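Local coordinates for protein Exo-beta-1,4-mannosidase (Rhizomucor miehei, PDB 4LYP) that probably releases mannose from the non-reducing ends of beta-1,4-linked mannosides as a family 5 glycoside hydrolase, with transglycosylation activity as well, at residues 150-155 with 182-187; 108-113 with 174-179; 97-102 with 154-159. All coordinates share one frame; numbering follows the deposited sequence.

Contact 1 of 3, residues 150-155 with 182-187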
ATOM      1  N   GLY A 150      -2.902  -9.365   1.254  1.00  6.76           N
ATOM      2  CA  GLY A 150      -2.268  -9.896   2.468  1.00  6.76           C
ATOM      3  C   GLY A 150      -1.148  -9.013   2.873  1.00  5.61           C
ATOM      4  O   GLY A 150      -0.954  -7.944   2.257  1.00  6.71           O
ATOM      5  N   ASN A 151      -0.396  -9.457   3.862  1.00  7.19           N
ATOM      6  CA  ASN A 151       0.614  -8.560   4.461  1.00  6.54           C
ATOM      7  C   ASN A 151       1.667  -9.400   5.097  1.00  6.03           C
ATOM      8  O   ASN A 151       1.329 -10.289   5.899  1.00  6.76           O
ATOM      9  CB  ASN A 151      -0.058  -7.664   5.501  1.00  6.50           C
ATOM     10  CG  ASN A 151       0.796  -6.522   6.011  1.00  6.56           C
ATOM     11  OD1 ASN A 151       1.941  -6.294   5.580  1.00  6.83           O
ATOM     12  ND2 ASN A 151       0.193  -5.753   6.890  1.00  7.62           N
ATOM     13  N   PHE A 152       2.927  -9.205   4.786  1.00  6.45           N
ATOM     14  CA  PHE A 152       3.968  -9.887   5.545  1.00  6.74           C
ATOM     15  C   PHE A 152       3.873  -9.449   7.008  1.00  6.63           C
ATOM     16  O   PHE A 152       4.147 -10.284   7.907  1.00  7.50           O
ATOM     17  CB  PHE A 152       5.335  -9.594   4.948  1.00  7.74           C
ATOM     18  CG  PHE A 152       6.398 -10.413   5.617  1.00  7.12           C
ATOM     19  CD1 PHE A 152       6.630 -11.730   5.195  1.00  7.99           C
ATOM     20  CD2 PHE A 152       7.109  -9.927   6.739  1.00  8.53           C
ATOM     21  CE1 PHE A 152       7.549 -12.529   5.834  1.00  8.66           C
ATOM     22  CE2 PHE A 152       8.053 -10.749   7.389  1.00  9.13           C
ATOM     23  CZ  PHE A 152       8.255 -12.058   6.915  1.00  8.80           C
ATOM     24  N   TRP A 153       3.654  -8.159   7.236  1.00  6.91           N
ATOM     25  CA  TRP A 153       3.797  -7.573   8.547  1.00  7.13           C
ATOM     26  C   TRP A 153       2.570  -7.745   9.407  1.00  7.27           C
ATOM     27  O   TRP A 153       1.479  -8.210   8.997  1.00  7.08           O
ATOM     28  CB  TRP A 153       4.222  -6.097   8.426  1.00  7.98           C
ATOM     29  CG  TRP A 153       5.488  -5.975   7.661  1.00  7.42           C
ATOM     30  CD1 TRP A 153       5.634  -5.449   6.397  1.00  8.25           C
ATOM     31  CD2 TRP A 153       6.802  -6.429   8.037  1.00  7.46           C
ATOM     32  NE1 TRP A 153       6.951  -5.578   5.961  1.00  9.31           N
ATOM     33  CE2 TRP A 153       7.680  -6.167   6.963  1.00  8.09           C
ATOM     34  CE3 TRP A 153       7.308  -7.079   9.202  1.00  8.46           C
ATOM     35  CZ2 TRP A 153       9.028  -6.518   6.999  1.00  9.62           C
ATOM     36  CZ3 TRP A 153       8.646  -7.453   9.203  1.00  9.80           C
ATOM     37  CH2 TRP A 153       9.511  -7.174   8.123  1.00 11.06           C
ATOM     38  N   GLN A 154       2.720  -7.305  10.670  1.00  6.79           N
ATOM     39  CA  GLN A 154       1.780  -7.680  11.745  1.00  7.35           C
ATOM     40  C   GLN A 154       0.604  -6.767  11.898  1.00  6.68           C
ATOM     41  O   GLN A 154      -0.328  -7.075  12.661  1.00  7.43           O
ATOM     42  CB  GLN A 154       2.542  -7.765  13.083  1.00  8.38           C
ATOM     43  CG  GLN A 154       3.046  -6.436  13.692  1.00  8.33           C
ATOM     44  CD  GLN A 154       4.391  -5.943  13.151  1.00  7.50           C
ATOM     45  OE1 GLN A 154       4.788  -6.179  11.998  1.00  8.88           O
ATOM     46  NE2 GLN A 154       5.116  -5.208  14.020  1.00  8.91           N
ATOM     47  N   TRP A 155       0.559  -5.635  11.183  1.00  6.89           N
ATOM     48  CA  TRP A 155      -0.463  -4.587  11.445  1.00  6.31           C
ATOM     49  C   TRP A 155      -1.797  -4.883  10.895  1.00  5.97           C
ATOM     50  O   TRP A 155      -2.777  -4.203  11.205  1.00  7.03           O
ATOM     51  CB  TRP A 155       0.080  -3.242  11.048  1.00  7.26           C
ATOM     52  CG  TRP A 155       0.570  -3.086   9.630  1.00  6.30           C
ATOM     53  CD1 TRP A 155       1.892  -3.137   9.186  1.00  7.21           C
ATOM     54  CD2 TRP A 155      -0.269  -2.736   8.461  1.00  6.31           C
ATOM     55  NE1 TRP A 155       1.927  -2.862   7.846  1.00  7.52           N
ATOM     56  CE2 TRP A 155       0.650  -2.586   7.366  1.00  6.99           C
ATOM     57  CE3 TRP A 155      -1.621  -2.558   8.231  1.00  7.80           C
ATOM     58  CZ2 TRP A 155       0.234  -2.247   6.084  1.00  7.77           C
ATOM     59  CZ3 TRP A 155      -2.024  -2.200   6.976  1.00  7.50           C
ATOM     60  CH2 TRP A 155      -1.103  -2.044   5.886  1.00  7.86           C
ATOM     61  N   ASP A 182      14.307  -9.448  12.800  1.00 36.71           N
ATOM     62  CA  ASP A 182      14.823 -10.718  12.228  1.00 33.86           C
ATOM     63  C   ASP A 182      14.081 -11.987  12.773  1.00 26.66           C
ATOM     64  O   ASP A 182      13.704 -12.909  12.013  1.00 26.63           O
ATOM     65  CB  ASP A 182      16.407 -10.822  12.396  1.00 46.62           C
ATOM     66  N   GLU A 183      13.870 -11.998  14.093  1.00 24.86           N
ATOM     67  CA  GLU A 183      13.154 -13.060  14.833  1.00 21.50           C
ATOM     68  C   GLU A 183      11.681 -13.133  14.297  1.00 17.71           C
ATOM     69  O   GLU A 183      11.163 -14.204  13.905  1.00 16.84           O
ATOM     70  CB  GLU A 183      13.105 -12.909  16.359  1.00 25.48           C
ATOM     71  CG  GLU A 183      12.357 -14.106  16.968  1.00 29.02           C
ATOM     72  CD  GLU A 183      12.348 -14.162  18.487  1.00 37.53           C
ATOM     73  OE1 GLU A 183      13.133 -13.430  19.155  1.00 41.84           O
ATOM     74  OE2 GLU A 183      11.541 -14.960  19.045  1.00 31.23           O
ATOM     75  N   PHE A 184      10.999 -11.973  14.225  1.00 16.62           N
ATOM     76  CA  PHE A 184       9.651 -11.943  13.681  1.00 12.97           C
ATOM     77  C   PHE A 184       9.672 -12.428  12.225  1.00 11.49           C
ATOM     78  O   PHE A 184       8.781 -13.198  11.804  1.00 11.96           O
ATOM     79  CB  PHE A 184       9.057 -10.534  13.772  1.00 12.47           C
ATOM     80  CG  PHE A 184       7.726 -10.439  13.091  1.00  9.53           C
ATOM     81  CD1 PHE A 184       6.592 -10.867  13.779  1.00 10.42           C
ATOM     82  CD2 PHE A 184       7.621 -10.054  11.795  1.00 12.70           C
ATOM     83  CE1 PHE A 184       5.353 -10.889  13.132  1.00 10.90           C
ATOM     84  CE2 PHE A 184       6.375 -10.052  11.126  1.00 11.46           C
ATOM     85  CZ  PHE A 184       5.288 -10.503  11.788  1.00 10.64           C
ATOM     86  N   THR A 185      10.616 -11.926  11.394  1.00 12.21           N
ATOM     87  CA  THR A 185      10.680 -12.286  10.000  1.00 13.03           C
ATOM     88  C   THR A 185      10.828 -13.776   9.809  1.00 11.91           C
ATOM     89  O   THR A 185      10.171 -14.328   8.981  1.00 12.12           O
ATOM     90  CB  THR A 185      11.798 -11.506   9.235  1.00 14.42           C
ATOM     91  OG1 THR A 185      11.518 -10.113   9.264  1.00 18.60           O
ATOM     92  CG2 THR A 185      11.941 -11.940   7.788  1.00 15.31           C
ATOM     93  N   GLN A 186      11.688 -14.434  10.577  1.00 12.69           N
ATOM     94  CA  GLN A 186      11.852 -15.905  10.422  1.00 14.22           C
ATOM     95  C   GLN A 186      10.571 -16.618  10.782  1.00 12.19           C
ATOM     96  O   GLN A 186      10.186 -17.620  10.142  1.00 14.27           O
ATOM     97  CB  GLN A 186      13.000 -16.400  11.355  1.00 19.18           C
ATOM     98  CG  GLN A 186      14.374 -16.057  10.851  1.00 23.23           C
ATOM     99  CD  GLN A 186      15.493 -16.900  11.386  1.00 31.40           C
ATOM    100  OE1 GLN A 186      16.556 -16.388  11.607  1.00 43.45           O
ATOM    101  NE2 GLN A 186      15.290 -18.228  11.510  1.00 33.61           N
ATOM    102  N   PHE A 187       9.818 -16.082  11.760  1.00 11.99           N
ATOM    103  CA  PHE A 187       8.561 -16.684  12.208  1.00 12.78           C
ATOM    104  C   PHE A 187       7.546 -16.577  11.045  1.00 10.80           C
ATOM    105  O   PHE A 187       6.941 -17.587  10.644  1.00 12.25           O
ATOM    106  CB  PHE A 187       8.018 -15.963  13.430  1.00 11.24           C
ATOM    107  CG  PHE A 187       6.724 -16.512  13.922  1.00 11.48           C
ATOM    108  CD1 PHE A 187       5.528 -15.993  13.419  1.00 13.81           C
ATOM    109  CD2 PHE A 187       6.692 -17.415  15.000  1.00 15.22           C
ATOM    110  CE1 PHE A 187       4.264 -16.489  13.849  1.00 13.75           C
ATOM    111  CE2 PHE A 187       5.464 -17.811  15.519  1.00 16.74           C
ATOM    112  CZ  PHE A 187       4.236 -17.394  14.918  1.00 16.12           C
TER
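Thr185 OG1 lies 3.7 Å from Trp153 CH2 while hydrogen-bonded to the carbonyl O of Tyr181, one turn back in helix 181-193. The other branch of the threonine, CG2, packs against Phe152 CZ at 3.8 Å. With CG anti to its own backbone N (chi1 -173°), the Phe152 ring reaches to the helix, and its CZ sits 3.6 Å from the carbonyl O of Thr185, which comes in at the ring edge. Phe184 enters from the helix among Phe152, Trp153 and Gln154. Its ring and the six-membered ring of Trp153 meet rim to rim, neither over the other's face, with planes 25° apart and Trp153 CE3 3.7 Å from Phe184 CE2. Gln154 OE1 lies over one face of the Phe184 ring, while Gln154 NE2 is hydrogen-bonded to Tyr181 OH. Within the loop, Phe152 CD2 sits 3.5 Å above the plane of the Trp153 ring, over its centre. Trp153 NE1 is hydrogen-bonded to Glu238, and both residues line the pocket that holds a guanidine. No hydrogen bond joins 150-155 to 182-187, so the contact, in which this pocket tryptophan takes part, rests on apolar and aromatic packing.

Contact 2 of 3, residues 108-113 with 174-179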
ATOM      1  N   GLN A 108      -5.542  -9.064  19.656  1.00  8.64           N
ATOM      2  CA  GLN A 108      -4.097  -8.946  19.421  1.00  8.01           C
ATOM      3  C   GLN A 108      -3.687  -7.470  19.364  1.00  7.43           C
ATOM      4  O   GLN A 108      -4.359  -6.633  18.788  1.00  9.07           O
ATOM      5  CB  GLN A 108      -3.692  -9.612  18.132  1.00  8.52           C
ATOM      6  CG  GLN A 108      -3.968 -11.159  18.173  1.00  9.33           C
ATOM      7  CD  GLN A 108      -3.109 -11.813  19.236  1.00  8.48           C
ATOM      8  OE1 GLN A 108      -1.872 -11.741  19.169  1.00 10.21           O
ATOM      9  NE2 GLN A 108      -3.754 -12.441  20.211  1.00  9.71           N
ATOM     10  N   PRO A 109      -2.535  -7.145  19.945  1.00  8.09           N
ATOM     11  CA  PRO A 109      -1.976  -5.780  19.821  1.00  8.33           C
ATOM     12  C   PRO A 109      -1.457  -5.563  18.429  1.00  8.03           C
ATOM     13  O   PRO A 109      -1.209  -6.489  17.637  1.00  8.40           O
ATOM     14  CB  PRO A 109      -0.850  -5.805  20.859  1.00  9.88           C
ATOM     15  CG  PRO A 109      -0.358  -7.270  20.842  1.00  9.72           C
ATOM     16  CD  PRO A 109      -1.615  -8.072  20.659  1.00  9.52           C
ATOM     17  N   TYR A 110      -1.225  -4.297  18.093  1.00  8.03           N
ATOM     18  CA  TYR A 110      -0.471  -3.863  16.919  1.00  7.34           C
ATOM     19  C   TYR A 110      -1.216  -4.078  15.609  1.00  7.38           C
ATOM     20  O   TYR A 110      -0.564  -4.024  14.539  1.00  8.95           O
ATOM     21  CB  TYR A 110       0.940  -4.490  16.836  1.00  8.46           C
ATOM     22  CG  TYR A 110       1.686  -4.473  18.149  1.00  8.78           C
ATOM     23  CD1 TYR A 110       1.888  -3.293  18.866  1.00  9.77           C
ATOM     24  CD2 TYR A 110       2.073  -5.674  18.709  1.00 10.30           C
ATOM     25  CE1 TYR A 110       2.506  -3.312  20.129  1.00 12.08           C
ATOM     26  CE2 TYR A 110       2.722  -5.740  19.957  1.00 12.73           C
ATOM     27  CZ  TYR A 110       2.896  -4.589  20.655  1.00 13.68           C
ATOM     28  OH  TYR A 110       3.482  -4.605  21.901  1.00 18.52           O
ATOM     29  N   ARG A 111      -2.540  -4.284  15.592  1.00  6.70           N
ATOM     30  CA  ARG A 111      -3.212  -4.576  14.347  1.00  7.04           C
ATOM     31  C   ARG A 111      -4.581  -3.917  14.252  1.00  6.80           C
ATOM     32  O   ARG A 111      -5.264  -3.548  15.237  1.00  7.34           O
ATOM     33  CB  ARG A 111      -3.375  -6.087  14.048  1.00  6.99           C
ATOM     34  CG  ARG A 111      -4.272  -6.847  15.069  1.00  7.31           C
ATOM     35  CD  ARG A 111      -4.481  -8.286  14.677  1.00  7.60           C
ATOM     36  NE  ARG A 111      -3.262  -9.041  14.804  1.00  7.38           N
ATOM     37  CZ  ARG A 111      -3.199 -10.388  14.678  1.00  7.06           C
ATOM     38  NH1 ARG A 111      -2.083 -11.008  14.955  1.00  7.67           N
ATOM     39  NH2 ARG A 111      -4.278 -11.021  14.218  1.00  7.48           N
ATOM     40  N   MET A 112      -5.069  -3.815  13.017  1.00  7.01           N
ATOM     41  CA  MET A 112      -6.376  -3.275  12.714  1.00  6.97           C
ATOM     42  C   MET A 112      -7.451  -4.040  13.431  1.00  6.69           C
ATOM     43  O   MET A 112      -7.475  -5.274  13.423  1.00  7.42           O
ATOM     44  CB  MET A 112      -6.607  -3.454  11.218  1.00  8.13           C
ATOM     45  CG  MET A 112      -5.626  -2.592  10.361  1.00  8.41           C
ATOM     46  SD  MET A 112      -5.285  -3.250   8.683  1.00  9.59           S
ATOM     47  CE  MET A 112      -6.847  -3.055   7.829  1.00 12.85           C
ATOM     48  N   ARG A 113      -8.388  -3.319  14.027  1.00  6.69           N
ATOM     49  CA  ARG A 113      -9.485  -3.918  14.760  1.00  6.93           C
ATOM     50  C   ARG A 113     -10.761  -3.108  14.463  1.00  7.03           C
ATOM     51  O   ARG A 113     -10.715  -1.872  14.482  1.00  7.46           O
ATOM     52  CB  ARG A 113      -9.212  -3.889  16.297  1.00  7.14           C
ATOM     53  CG  ARG A 113     -10.204  -4.722  17.104  1.00  7.95           C
ATOM     54  CD  ARG A 113     -10.036  -4.568  18.594  1.00  8.54           C
ATOM     55  NE  ARG A 113      -8.765  -5.071  19.067  1.00  8.19           N
ATOM     56  CZ  ARG A 113      -7.798  -4.470  19.751  1.00  8.11           C
ATOM     57  NH1 ARG A 113      -7.907  -3.188  20.034  1.00  8.26           N
ATOM     58  NH2 ARG A 113      -6.726  -5.189  20.185  1.00  9.60           N
ATOM     59  N   TYR A 174       5.976 -10.636  18.215  1.00 11.47           N
ATOM     60  CA  TYR A 174       5.943  -9.302  17.641  1.00 12.18           C
ATOM     61  C   TYR A 174       7.277  -8.620  17.941  1.00 11.66           C
ATOM     62  O   TYR A 174       7.885  -8.790  19.011  1.00 13.66           O
ATOM     63  CB  TYR A 174       4.788  -8.480  18.290  1.00 12.23           C
ATOM     64  CG  TYR A 174       3.423  -9.049  18.027  1.00 10.02           C
ATOM     65  CD1 TYR A 174       2.981  -9.247  16.680  1.00 10.64           C
ATOM     66  CD2 TYR A 174       2.572  -9.468  19.055  1.00 10.57           C
ATOM     67  CE1 TYR A 174       1.728  -9.773  16.423  1.00  9.34           C
ATOM     68  CE2 TYR A 174       1.328 -10.012  18.846  1.00 10.19           C
ATOM     69  CZ  TYR A 174       0.913 -10.160  17.501  1.00  7.92           C
ATOM     70  OH  TYR A 174      -0.319 -10.680  17.208  1.00  8.88           O
ATOM     71  N   PRO A 175       7.749  -7.793  16.987  1.00 11.09           N
ATOM     72  CA  PRO A 175       9.171  -7.222  17.113  1.00 14.23           C
ATOM     73  C   PRO A 175       9.164  -5.953  17.977  1.00 13.30           C
ATOM     74  O   PRO A 175       9.332  -4.842  17.536  1.00 16.74           O
ATOM     75  CB  PRO A 175       9.541  -6.966  15.646  1.00 15.19           C
ATOM     76  CG  PRO A 175       8.233  -6.668  15.005  1.00 15.09           C
ATOM     77  CD  PRO A 175       7.217  -7.600  15.650  1.00 11.23           C
ATOM     78  N   VAL A 176       8.912  -6.162  19.241  1.00 16.09           N
ATOM     79  CA  VAL A 176       8.912  -5.131  20.291  1.00 17.62           C
ATOM     80  C   VAL A 176       9.742  -5.693  21.474  1.00 21.66           C
ATOM     81  O   VAL A 176      10.106  -6.857  21.519  1.00 23.12           O
ATOM     82  CB  VAL A 176       7.483  -4.775  20.784  1.00 19.22           C
ATOM     83  CG1 VAL A 176       6.685  -4.204  19.634  1.00 20.85           C
ATOM     84  CG2 VAL A 176       6.779  -5.983  21.428  1.00 20.05           C
ATOM     85  N   GLY A 177      10.103  -4.791  22.380  1.00 28.61           N
ATOM     86  CA  GLY A 177      11.045  -5.092  23.456  1.00 30.16           C
ATOM     87  C   GLY A 177      12.365  -5.652  22.939  1.00 28.18           C
ATOM     88  O   GLY A 177      13.023  -5.026  22.065  1.00 34.94           O
ATOM     89  N   ASP A 178      12.688  -6.868  23.377  1.00 38.23           N
ATOM     90  CA  ASP A 178      13.914  -7.538  22.947  1.00 39.56           C
ATOM     91  C   ASP A 178      13.842  -8.347  21.689  1.00 33.30           C
ATOM     92  O   ASP A 178      14.839  -8.831  21.170  1.00 70.55           O
ATOM     93  CB  ASP A 178      14.503  -8.413  24.099  1.00 43.56           C
ATOM     94  N   VAL A 179      12.621  -8.474  21.175  1.00 27.52           N
ATOM     95  CA  VAL A 179      12.407  -9.223  19.925  1.00 30.00           C
ATOM     96  C   VAL A 179      12.759  -8.436  18.674  1.00 28.41           C
ATOM     97  O   VAL A 179      12.158  -7.390  18.444  1.00 26.63           O
ATOM     98  CB  VAL A 179      10.971  -9.735  19.817  1.00 24.91           C
ATOM     99  CG1 VAL A 179      10.800 -10.524  18.517  1.00 23.11           C
ATOM    100  CG2 VAL A 179      10.661 -10.603  21.049  1.00 32.64           C
TER
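The Tyr174 ring has Tyr110 CD2 over one face, 3.7 Å above the plane and offset toward the rim, while Gln108 OE1 and Arg111 NH1 lie at its hydroxyl edge. This is an offset edge-to-face (T-shaped) stack, the edge of Tyr110 directed at the face of Tyr174 with the planes 74° apart. It joins two loops of the TIM barrel: 108-113 comes after strand 95-99, whereas the loop 174-179 lies between helices 158-167 and 181-193. The Tyr110 ring in turn carries Pro109 CB over one of its own faces, and Pro109 CG reaches across to Tyr174 CE2 at 3.8 Å.

The hydroxyl of Tyr174 works in two directions. Tyr174 OH donates to Gln108 OE1 over 2.7 Å, in the carbonyl plane and onto a lone pair, with a C=O...O angle of 129°. Tyr174 OH also accepts a weak bond of 2.9 Å from Arg111 NH1. The arginine chain bends at chi3 (69°), and its guanidinium stands almost perpendicular to the phenol ring. Gln108 CB lies over one guanidinium face, so the two residues that hold the hydroxyl also pack on each other. Arg111 has further partners in Gln161 OE1 and the backbone carbonyl of Glu103.

Beyond Tyr174 the chain folds tightly: Pro175 centres an inverse gamma turn, and a type II' beta turn runs from Val176 to Val179. Val176, at the start of that second turn, meets the far end of Tyr110, its CG2 lying 3.6 Å from Tyr110 OH.

Contact 3 of 3, residues 97-102 with 154-159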
ATOM      1  N   ARG A  97      -3.982   2.731  -3.205  1.00  6.14           N
ATOM      2  CA  ARG A  97      -3.532   1.398  -2.750  1.00  5.82           C
ATOM      3  C   ARG A  97      -4.218   1.149  -1.421  1.00  5.95           C
ATOM      4  O   ARG A  97      -4.058   1.937  -0.487  1.00  5.91           O
ATOM      5  CB  ARG A  97      -2.010   1.360  -2.694  1.00  6.75           C
ATOM      6  CG  ARG A  97      -1.493   0.019  -2.216  1.00  6.59           C
ATOM      7  CD  ARG A  97      -0.020  -0.111  -2.549  1.00  6.99           C
ATOM      8  NE  ARG A  97       0.570  -1.335  -1.961  1.00  6.19           N
ATOM      9  CZ  ARG A  97       1.303  -1.407  -0.858  1.00  5.63           C
ATOM     10  NH1 ARG A  97       1.429  -0.362  -0.051  1.00  6.53           N
ATOM     11  NH2 ARG A  97       1.841  -2.578  -0.521  1.00  7.01           N
ATOM     12  N   VAL A  98      -5.009   0.093  -1.362  1.00  5.84           N
ATOM     13  CA  VAL A  98      -5.892  -0.171  -0.249  1.00  6.56           C
ATOM     14  C   VAL A  98      -5.611  -1.590   0.278  1.00  6.25           C
ATOM     15  O   VAL A  98      -5.057  -2.418  -0.408  1.00  7.11           O
ATOM     16  CB  VAL A  98      -7.379   0.054  -0.595  1.00  6.91           C
ATOM     17  CG1 VAL A  98      -7.563   1.471  -1.116  1.00  8.68           C
ATOM     18  CG2 VAL A  98      -7.883  -0.985  -1.552  1.00  8.21           C
ATOM     19  N   MET A  99      -6.067  -1.815   1.486  1.00  6.17           N
ATOM     20  CA  MET A  99      -5.897  -3.128   2.095  0.50  6.86           C
ATOM     21  C   MET A  99      -7.224  -3.895   2.057  1.00  6.61           C
ATOM     22  O   MET A  99      -8.201  -3.501   2.567  1.00  9.77           O
ATOM     23  CB  MET A  99      -5.375  -2.956   3.527  0.50  7.81           C
ATOM     24  CG  MET A  99      -5.009  -4.258   4.254  0.50  5.60           C
ATOM     25  SD  MET A  99      -3.913  -5.461   3.380  0.50  8.56           S
ATOM     26  CE  MET A  99      -2.930  -5.552   4.839  0.50 15.69           C
ATOM     27  N   ALA A 100      -7.177  -5.041   1.391  1.00  6.46           N
ATOM     28  CA  ALA A 100      -8.322  -5.915   1.176  1.00  6.80           C
ATOM     29  C   ALA A 100      -8.140  -7.225   1.972  1.00  6.03           C
ATOM     30  O   ALA A 100      -8.512  -8.322   1.497  1.00  7.45           O
ATOM     31  CB  ALA A 100      -8.555  -6.184  -0.266  1.00  8.00           C
ATOM     32  N   SER A 101      -7.566  -7.097   3.165  1.00  6.66           N
ATOM     33  CA  SER A 101      -7.400  -8.218   4.071  1.00  7.19           C
ATOM     34  C   SER A 101      -7.181  -7.612   5.460  1.00  7.30           C
ATOM     35  O   SER A 101      -6.702  -6.487   5.579  1.00  8.25           O
ATOM     36  CB  SER A 101      -6.192  -9.078   3.686  1.00  7.51           C
ATOM     37  OG  SER A 101      -4.959  -8.432   3.955  1.00  9.39           O
ATOM     38  N   SER A 102      -7.516  -8.421   6.471  1.00  7.20           N
ATOM     39  CA  SER A 102      -7.015  -8.200   7.848  1.00  7.73           C
ATOM     40  C   SER A 102      -7.482  -9.397   8.646  1.00  7.18           C
ATOM     41  O   SER A 102      -8.642  -9.773   8.593  1.00  8.65           O
ATOM     42  CB  SER A 102      -7.432  -6.886   8.457  1.00  8.77           C
ATOM     43  OG  SER A 102      -8.791  -6.753   8.497  1.00  9.35           O
ATOM     44  N   GLN A 154       2.720  -7.305  10.670  1.00  6.79           N
ATOM     45  CA  GLN A 154       1.780  -7.680  11.745  1.00  7.35           C
ATOM     46  C   GLN A 154       0.604  -6.767  11.898  1.00  6.68           C
ATOM     47  O   GLN A 154      -0.328  -7.075  12.661  1.00  7.43           O
ATOM     48  CB  GLN A 154       2.542  -7.765  13.083  1.00  8.38           C
ATOM     49  CG  GLN A 154       3.046  -6.436  13.692  1.00  8.33           C
ATOM     50  CD  GLN A 154       4.391  -5.943  13.151  1.00  7.50           C
ATOM     51  OE1 GLN A 154       4.788  -6.179  11.998  1.00  8.88           O
ATOM     52  NE2 GLN A 154       5.116  -5.208  14.020  1.00  8.91           N
ATOM     53  N   TRP A 155       0.559  -5.635  11.183  1.00  6.89           N
ATOM     54  CA  TRP A 155      -0.463  -4.587  11.445  1.00  6.31           C
ATOM     55  C   TRP A 155      -1.797  -4.883  10.895  1.00  5.97           C
ATOM     56  O   TRP A 155      -2.777  -4.203  11.205  1.00  7.03           O
ATOM     57  CB  TRP A 155       0.080  -3.242  11.048  1.00  7.26           C
ATOM     58  CG  TRP A 155       0.570  -3.086   9.630  1.00  6.30           C
ATOM     59  CD1 TRP A 155       1.892  -3.137   9.186  1.00  7.21           C
ATOM     60  CD2 TRP A 155      -0.269  -2.736   8.461  1.00  6.31           C
ATOM     61  NE1 TRP A 155       1.927  -2.862   7.846  1.00  7.52           N
ATOM     62  CE2 TRP A 155       0.650  -2.586   7.366  1.00  6.99           C
ATOM     63  CE3 TRP A 155      -1.621  -2.558   8.231  1.00  7.80           C
ATOM     64  CZ2 TRP A 155       0.234  -2.247   6.084  1.00  7.77           C
ATOM     65  CZ3 TRP A 155      -2.024  -2.200   6.976  1.00  7.50           C
ATOM     66  CH2 TRP A 155      -1.103  -2.044   5.886  1.00  7.86           C
ATOM     67  N   SER A 156      -1.915  -5.969  10.099  1.00  6.51           N
ATOM     68  CA  SER A 156      -3.198  -6.488   9.673  1.00  6.68           C
ATOM     69  C   SER A 156      -3.298  -7.979  10.054  1.00  7.45           C
ATOM     70  O   SER A 156      -4.054  -8.739   9.427  1.00  7.48           O
ATOM     71  CB  SER A 156      -3.412  -6.273   8.172  1.00  7.43           C
ATOM     72  OG  SER A 156      -2.377  -6.928   7.453  1.00  7.82           O
ATOM     73  N   GLY A 157      -2.508  -8.423  11.048  1.00  7.10           N
ATOM     74  CA  GLY A 157      -2.394  -9.858  11.342  1.00  7.81           C
ATOM     75  C   GLY A 157      -1.335 -10.449  10.408  1.00  6.35           C
ATOM     76  O   GLY A 157      -0.174 -10.604  10.810  1.00  7.68           O
ATOM     77  N   GLY A 158      -1.702 -10.665   9.155  1.00  6.46           N
ATOM     78  CA  GLY A 158      -0.705 -10.915   8.125  1.00  6.65           C
ATOM     79  C   GLY A 158      -0.178 -12.374   8.149  1.00  6.48           C
ATOM     80  O   GLY A 158      -0.742 -13.275   8.766  1.00  6.79           O
ATOM     81  N   PHE A 159       0.941 -12.581   7.446  1.00  6.33           N
ATOM     82  CA  PHE A 159       1.480 -13.938   7.269  1.00  6.90           C
ATOM     83  C   PHE A 159       1.814 -14.557   8.610  1.00  7.05           C
ATOM     84  O   PHE A 159       1.637 -15.772   8.784  1.00  7.68           O
ATOM     85  CB  PHE A 159       2.705 -13.915   6.395  1.00  7.90           C
ATOM     86  CG  PHE A 159       2.439 -13.681   4.927  1.00  6.92           C
ATOM     87  CD1 PHE A 159       1.201 -13.396   4.432  1.00  9.05           C
ATOM     88  CD2 PHE A 159       3.493 -13.689   4.039  1.00 10.02           C
ATOM     89  CE1 PHE A 159       0.961 -13.199   3.084  1.00  9.71           C
ATOM     90  CE2 PHE A 159       3.295 -13.515   2.679  1.00  9.83           C
ATOM     91  CZ  PHE A 159       2.036 -13.235   2.179  1.00  9.06           C
TER
HETATM   92  O   HOH W   1      -3.296  -9.078   6.152  1.00 10.47           O
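The backbones come close where the CA atoms of Ser102 and Ser156 approach to 4.6 Å, and Ser102 CA makes a CA-H...O contact of 3.4 Å with Ser156 O (136° at the hydrogen). Segment 97-102 is the end of strand 95-99 of the TIM barrel and the loop leaving it; 154-159 belongs to the loop after the neighbouring strand, 144-148, and leads into helix 158-167. The two crossover connections therefore meet at the C-terminal mouth of the barrel, the side on which family 5 enzymes carry their active site.

Met99 leaves the strand with CG anti to its backbone N (chi1 -174°) and then bends toward Trp155 and Ser156. In one of its two conformers Met99 CE comes to 4.1 Å from Trp155 CZ3; the contacts of this methyl, above all the closer one with Ser156, are therefore doubtful. The Trp155 ring takes Asn151 ND2 over one face, 3.2 Å above the plane, and stacks with His415. That same ND2 group is hydrogen-bonded to Ser156 OG.

Ser101 and Ser156 are also joined through a water molecule: water 1 is hydrogen-bonded to Ser101 OG at 2.8 Å and to Ser156 OG at 2.7 Å.

In the fold
Each contact has one segment in, or running into, the loop after strand 95-99 or 144-148; the second segments of contacts 1 and 2 lie in helix 181-193 and in the loop before it, which follows helix 158-167. Along the chain the order is 97-102, 108-113, the overlapping 150-155 and 154-159, then 174-179 and 182-187. The centres of contacts 1 and 2 are about 10 Å apart, and those of contacts 2 and 3 about 14 Å. Contacts 1 and 3 share Gln154 and Trp155, and a probable backbone bond from Met112 to Trp155 ties in contact 2. Contact 3 is the deepest and contact 2 lies at the surface, so the group runs from the barrel mouth, past the guanidine pocket, to the outer loops.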